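Local coordinates for protein Exo-beta-1,4-mannosidase (Rhizomucor miehei, PDB 4LYP) that probably removes beta-1,4-linked mannose from the non-reducing ends of manno-oligosaccharides, can also transglycosylate, and belongs to glycoside hydrolase family 5, at residues Ala145-Asn151 with Met231-Asn237; Met315-Glu320 with Ala371-Ile375. One frame throughout, in Å; residues are numbered along the deposited sequence.

Interaction 1: residues Ala145-Asn151 with Met231-Asn237; sequences AVMTLGN and MSWQIAN
The Trp233 indole is met obliquely by Met147 and Leu149. Met147 CB lies 3.6 Å from Trp233 CE3, and Leu149 CD2 lies 3.8 Å from the same atom. The Met147 chain is bent at chi2 and chi3, which brings CE back to Trp233 CZ3. The His261 ring meets the indole steeply, and Ile254 of helix 244-257 packs against Trp233 and Leu149.

The second flat pair is Asn151 and Asn237. They lie side by side with amide planes 57° apart. Asn237 ND2 gives a hydrogen bond of 3.0 Å to Asn151 OD1. The acceptor lies in the Asn237 amide plane, but the donor stands above the Asn151 amide. Asn237 OD1 is bonded to Arg97, and Asn151 ND2 to Ser156.

Before these asparagines in the chain, strands 145-148 and 231-234 run parallel. Met147 N donates a hydrogen bond to Ser232 O, and Met147 O accepts one from Gln234 N at 2.9 Å. Ala145 O takes both Met231 N and Ser232 N. Past the strands, Asn237 N reaches Gly150 O at 2.9 Å.

On the barrel-interior side, Thr148 OG1 donates to Gln234 OE1 at 2.9 Å, from above the amide plane. Gln234 CG is anti to the backbone N (chi1 178°), which carries the amide alongside Thr148. Arg97 shares OE1, while Glu336 and Ser264 take NE2. These buried amides are therefore held from several sides, fixing their rotation. Asn237 directly precedes Glu238, which with Trp153 lines a guanidine pocket, so the network probably helps to set residues at that pocket's edge. An Asn-Glu pair following a strand is consistent with the family 5 barrel.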
loop_
_atom_site.group_PDB
_atom_site.type_symbol
_atom_site.label_atom_id
_atom_site.label_comp_id
_atom_site.label_asym_id
_atom_site.label_seq_id
_atom_site.Cartn_x
_atom_site.Cartn_y
_atom_site.Cartn_z
ATOM N N ALA A 145 -6.367 -2.881 -8.984
ATOM C CA ALA A 145 -5.789 -1.868 -8.133
ATOM C C ALA A 145 -6.511 -1.811 -6.782
ATOM O O ALA A 145 -7.743 -1.768 -6.704
ATOM C CB ALA A 145 -5.895 -0.496 -8.772
ATOM N N VAL A 146 -5.720 -1.694 -5.729
ATOM C CA VAL A 146 -6.216 -1.267 -4.412
ATOM C C VAL A 146 -5.888 0.234 -4.317
ATOM O O VAL A 146 -4.694 0.610 -4.382
ATOM C CB VAL A 146 -5.570 -2.063 -3.247
ATOM C CG1 VAL A 146 -5.954 -1.487 -1.920
ATOM C CG2 VAL A 146 -5.964 -3.538 -3.372
ATOM N N MET A 147 -6.937 1.059 -4.262
ATOM C CA MET A 147 -6.786 2.524 -4.390
ATOM C C MET A 147 -6.749 3.156 -2.990
ATOM O O MET A 147 -7.802 3.349 -2.383
ATOM C CB MET A 147 -7.938 3.085 -5.152
ATOM C CG MET A 147 -8.005 2.641 -6.640
ATOM S SD MET A 147 -6.788 3.465 -7.663
ATOM C CE MET A 147 -7.687 4.997 -7.959
ATOM N N THR A 148 -5.561 3.424 -2.482
ATOM C CA THR A 148 -5.400 3.996 -1.128
ATOM C C THR A 148 -5.742 5.488 -1.192
ATOM O O THR A 148 -5.112 6.244 -1.947
ATOM C CB THR A 148 -4.024 3.755 -0.586
ATOM O OG1 THR A 148 -3.729 2.328 -0.683
ATOM C CG2 THR A 148 -3.877 4.180 0.855
ATOM N N LEU A 149 -6.780 5.907 -0.453
ATOM C CA LEU A 149 -7.322 7.273 -0.597
ATOM C C LEU A 149 -6.696 8.293 0.327
ATOM O O LEU A 149 -7.006 9.506 0.203
ATOM C CB LEU A 149 -8.830 7.216 -0.409
ATOM C CG LEU A 149 -9.590 6.537 -1.532
ATOM C CD1 LEU A 149 -10.962 6.077 -1.019
ATOM C CD2 LEU A 149 -9.734 7.522 -2.681
ATOM N N GLY A 150 -5.862 7.857 1.262
ATOM C CA GLY A 150 -5.224 8.773 2.215
ATOM C C GLY A 150 -4.138 8.066 2.936
ATOM O O GLY A 150 -3.836 6.901 2.602
ATOM N N ASN A 151 -3.582 8.730 3.932
ATOM C CA ASN A 151 -2.369 8.187 4.574
ATOM C C ASN A 151 -2.277 8.747 5.951
ATOM O O ASN A 151 -2.350 9.979 6.109
ATOM C CB ASN A 151 -1.142 8.580 3.752
ATOM C CG ASN A 151 0.144 7.881 4.143
ATOM O OD1 ASN A 151 0.192 7.011 5.032
ATOM N ND2 ASN A 151 1.182 8.219 3.412
ATOM N N MET A 231 -9.992 -2.916 -7.798
ATOM C CA MET A 231 -10.459 -3.950 -6.885
ATOM C C MET A 231 -11.146 -3.340 -5.684
ATOM O O MET A 231 -12.194 -3.839 -5.213
ATOM C CB MET A 231 -9.254 -4.818 -6.451
ATOM C CG MET A 231 -9.616 -5.682 -5.245
ATOM S SD MET A 231 -8.279 -6.839 -4.888
ATOM C CE MET A 231 -8.638 -7.281 -3.179
ATOM N N SER A 232 -10.506 -2.366 -5.071
ATOM C CA SER A 232 -11.043 -1.817 -3.828
ATOM C C SER A 232 -10.669 -0.357 -3.646
ATOM O O SER A 232 -9.627 0.106 -4.174
ATOM C CB SER A 232 -10.599 -2.651 -2.605
ATOM O OG SER A 232 -9.212 -2.511 -2.479
ATOM N N TRP A 233 -11.490 0.339 -2.884
ATOM C CA TRP A 233 -11.159 1.669 -2.325
ATOM C C TRP A 233 -10.708 1.432 -0.911
ATOM O O TRP A 233 -11.386 0.761 -0.136
ATOM C CB TRP A 233 -12.390 2.549 -2.279
ATOM C CG TRP A 233 -12.907 2.821 -3.659
ATOM C CD1 TRP A 233 -14.020 2.260 -4.293
ATOM C CD2 TRP A 233 -12.310 3.689 -4.647
ATOM N NE1 TRP A 233 -14.104 2.708 -5.591
ATOM C CE2 TRP A 233 -13.091 3.581 -5.843
ATOM C CE3 TRP A 233 -11.202 4.555 -4.624
ATOM C CZ2 TRP A 233 -12.774 4.283 -6.984
ATOM C CZ3 TRP A 233 -10.880 5.245 -5.767
ATOM C CH2 TRP A 233 -11.675 5.124 -6.935
ATOM N N GLN A 234 -9.548 1.978 -0.553
ATOM C CA GLN A 234 -8.983 1.779 0.796
ATOM C C GLN A 234 -8.981 3.097 1.532
ATOM O O GLN A 234 -8.464 4.100 1.000
ATOM C CB GLN A 234 -7.602 1.162 0.685
ATOM C CG GLN A 234 -6.937 0.983 2.043
ATOM C CD GLN A 234 -5.739 0.101 1.837
ATOM O OE1 GLN A 234 -4.638 0.607 1.501
ATOM N NE2 GLN A 234 -5.910 -1.225 1.984
ATOM N N ILE A 235 -9.599 3.104 2.723
ATOM C CA ILE A 235 -9.785 4.377 3.459
ATOM C C ILE A 235 -8.461 5.178 3.487
ATOM O O ILE A 235 -8.385 6.349 3.082
ATOM C CB ILE A 235 -10.299 4.102 4.855
ATOM C CG1 ILE A 235 -11.718 3.511 4.864
ATOM C CG2 ILE A 235 -10.302 5.444 5.652
ATOM C CD1 ILE A 235 -12.183 3.022 6.236
ATOM N N ALA A 236 -7.423 4.553 4.069
ATOM C CA ALA A 236 -6.173 5.265 4.241
ATOM C C ALA A 236 -5.138 4.236 4.615
ATOM O O ALA A 236 -5.402 3.186 5.175
ATOM C CB ALA A 236 -6.231 6.340 5.365
ATOM N N ASN A 237 -3.860 4.593 4.376
ATOM C CA ASN A 237 -2.739 3.763 4.814
ATOM C C ASN A 237 -2.573 3.926 6.356
ATOM O O ASN A 237 -2.247 5.015 6.847
ATOM C CB ASN A 237 -1.473 4.228 4.104
ATOM C CG ASN A 237 -0.299 3.428 4.513
ATOM O OD1 ASN A 237 -0.347 2.165 4.481
ATOM N ND2 ASN A 237 0.769 4.080 4.915
#

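Interaction 2: residues Met315-Glu320 with Ala371-Ile375; sequences MHDFLE and AFNQI
Gln374 reaches across to His316 and makes the polar part of the contact. Its NE2 donates to His316 O at 3.0 Å, nearly straight at 165°. The bond lies in the carbonyl plane and uses a lone pair. That oxygen also accepts Glu320 N within its own helix, so two donors grip it. The Gln374 side chain is fully extended (chi2 178°), which lets its amide span the gap. Leu319 slides past it in the opposite direction, with Leu319 CD1 3.3 Å from Gln374 OE1.

Gln374 NE2 also lies over one face of the His316 ring, 3.3 Å above the ring plane and offset toward its rim. The amide and ring planes are 27° apart. At the ring edge, His316 ND1 bonds in plane to Asp317 OD1 at 3.1 Å.

The two helices run roughly parallel, with local axes 10.3 Å apart and crossing at -28°. They are neighbours in the outer helical layer of the TIM barrel, with strand 333-338 beneath.

Apolar contacts fill the inner side. Met315 CG meets Ala371 CB at 3.9 Å. Leu319 CD1 touches Ile375 CG1 at 4.0 Å. Met335 of strand 333-338 touches Met315, Leu319 and Ile375.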
loop_
_atom_site.group_PDB
_atom_site.type_symbol
_atom_site.label_atom_id
_atom_site.label_comp_id
_atom_site.label_asym_id
_atom_site.label_seq_id
_atom_site.Cartn_x
_atom_site.Cartn_y
_atom_site.Cartn_z
ATOM N N MET A 315 7.123 -13.728 11.724
ATOM C CA MET A 315 6.276 -13.735 10.512
ATOM C C MET A 315 5.363 -14.947 10.544
ATOM O O MET A 315 4.175 -14.834 10.248
ATOM C CB MET A 315 7.153 -13.707 9.271
ATOM C CG MET A 315 6.374 -14.017 7.984
ATOM S SD MET A 315 5.099 -12.734 7.565
ATOM C CE MET A 315 6.131 -11.484 6.759
ATOM N N HIS A 316 5.884 -16.126 10.858
ATOM C CA HIS A 316 5.045 -17.282 10.906
ATOM C C HIS A 316 3.865 -17.116 11.869
ATOM O O HIS A 316 2.707 -17.437 11.519
ATOM C CB HIS A 316 5.905 -18.490 11.378
ATOM C CG HIS A 316 5.124 -19.723 11.537
ATOM N ND1 HIS A 316 4.467 -20.040 12.689
ATOM C CD2 HIS A 316 4.854 -20.707 10.623
ATOM C CE1 HIS A 316 3.847 -21.239 12.528
ATOM N NE2 HIS A 316 4.038 -21.623 11.244
ATOM N N ASP A 317 4.179 -16.654 13.088
ATOM C CA ASP A 317 3.120 -16.526 14.090
ATOM C C ASP A 317 2.166 -15.384 13.725
ATOM O O ASP A 317 0.993 -15.475 14.077
ATOM C CB ASP A 317 3.746 -16.298 15.500
ATOM C CG ASP A 317 4.555 -17.504 16.013
ATOM O OD1 ASP A 317 4.520 -18.546 15.379
ATOM O OD2 ASP A 317 5.246 -17.283 17.004
ATOM N N PHE A 318 2.641 -14.334 13.068
ATOM C CA PHE A 318 1.826 -13.195 12.645
ATOM C C PHE A 318 0.803 -13.668 11.602
ATOM O O PHE A 318 -0.373 -13.383 11.686
ATOM C CB PHE A 318 2.772 -12.160 12.065
ATOM C CG PHE A 318 2.098 -10.855 11.724
ATOM C CD1 PHE A 318 1.938 -9.874 12.683
ATOM C CD2 PHE A 318 1.687 -10.596 10.431
ATOM C CE1 PHE A 318 1.367 -8.630 12.379
ATOM C CE2 PHE A 318 1.117 -9.369 10.136
ATOM C CZ PHE A 318 0.942 -8.396 11.090
ATOM N N LEU A 319 1.245 -14.463 10.616
ATOM C CA LEU A 319 0.313 -14.956 9.609
ATOM C C LEU A 319 -0.736 -15.859 10.243
ATOM O O LEU A 319 -1.931 -15.753 9.916
ATOM C CB LEU A 319 1.088 -15.725 8.498
ATOM C CG LEU A 319 1.884 -14.820 7.592
ATOM C CD1 LEU A 319 2.766 -15.711 6.671
ATOM C CD2 LEU A 319 1.004 -13.984 6.702
ATOM N N GLU A 320 -0.306 -16.774 11.149
ATOM C CA GLU A 320 -1.230 -17.697 11.802
ATOM C C GLU A 320 -2.301 -16.928 12.578
ATOM O O GLU A 320 -3.506 -17.187 12.509
ATOM C CB GLU A 320 -0.396 -18.546 12.790
ATOM C CG GLU A 320 -0.833 -18.577 14.243
ATOM C CD GLU A 320 0.329 -18.559 15.304
ATOM O OE1 GLU A 320 1.162 -19.603 15.378
ATOM O OE2 GLU A 320 0.326 -17.495 16.094
ATOM N N ALA A 371 7.700 -16.692 4.012
ATOM C CA ALA A 371 6.377 -16.075 4.170
ATOM C C ALA A 371 5.518 -16.575 3.006
ATOM O O ALA A 371 4.328 -16.959 3.233
ATOM C CB ALA A 371 6.499 -14.543 4.152
ATOM N N PHE A 372 6.026 -16.503 1.781
ATOM C CA PHE A 372 5.271 -16.934 0.616
ATOM C C PHE A 372 4.857 -18.377 0.726
ATOM O O PHE A 372 3.725 -18.719 0.406
ATOM C CB PHE A 372 6.164 -16.761 -0.622
ATOM C CG PHE A 372 6.298 -15.288 -1.093
ATOM C CD1 PHE A 372 5.342 -14.298 -0.821
ATOM C CD2 PHE A 372 7.421 -14.948 -1.874
ATOM C CE1 PHE A 372 5.502 -13.036 -1.321
ATOM C CE2 PHE A 372 7.537 -13.669 -2.393
ATOM C CZ PHE A 372 6.602 -12.695 -2.095
ATOM N N ASN A 373 5.766 -19.292 1.124
ATOM C CA ASN A 373 5.380 -20.664 1.195
ATOM C C ASN A 373 4.278 -20.905 2.245
ATOM O O ASN A 373 3.361 -21.716 2.027
ATOM C CB ASN A 373 6.571 -21.533 1.533
ATOM C CG ASN A 373 7.531 -21.688 0.354
ATOM O OD1 ASN A 373 7.128 -21.451 -0.816
ATOM N ND2 ASN A 373 8.723 -22.096 0.640
ATOM N N GLN A 374 4.298 -20.150 3.336
ATOM C CA GLN A 374 3.242 -20.255 4.326
ATOM C C GLN A 374 1.929 -19.736 3.741
ATOM O O GLN A 374 0.851 -20.315 3.999
ATOM C CB GLN A 374 3.652 -19.520 5.613
ATOM C CG GLN A 374 2.635 -19.754 6.706
ATOM C CD GLN A 374 3.062 -19.079 7.997
ATOM O OE1 GLN A 374 4.124 -18.441 8.057
ATOM N NE2 GLN A 374 2.257 -19.178 9.058
ATOM N N ILE A 375 1.975 -18.590 3.045
ATOM C CA ILE A 375 0.782 -18.056 2.452
ATOM C C ILE A 375 0.172 -19.036 1.437
ATOM O O ILE A 375 -1.051 -19.229 1.396
ATOM C CB ILE A 375 1.021 -16.686 1.815
ATOM C CG1 ILE A 375 1.319 -15.647 2.900
ATOM C CG2 ILE A 375 -0.211 -16.251 0.997
ATOM C CD1 ILE A 375 1.939 -14.373 2.354
#

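How the interactions relate
Following the chain from the N terminus, past strands 53-61 and 95-99, interaction 1 opens on strand 144-148. It closes when the chain returns at 231-237, after 79 largely helical and loop residues. The chain then passes strands 262-264 and 288-292 before helix 308-329. Interaction 2 opens there and closes at helix 362-380, with strand 333-338 in the loop between. The two loops follow in series and neither nest nor cross. Interaction 1 joins neighbouring strands of the barrel wall, close to the centre of the chain. Interaction 2 joins neighbouring helices of the outer layer. Their centres are 24 Å apart and their nearest atoms about 13 Å, so they do not touch.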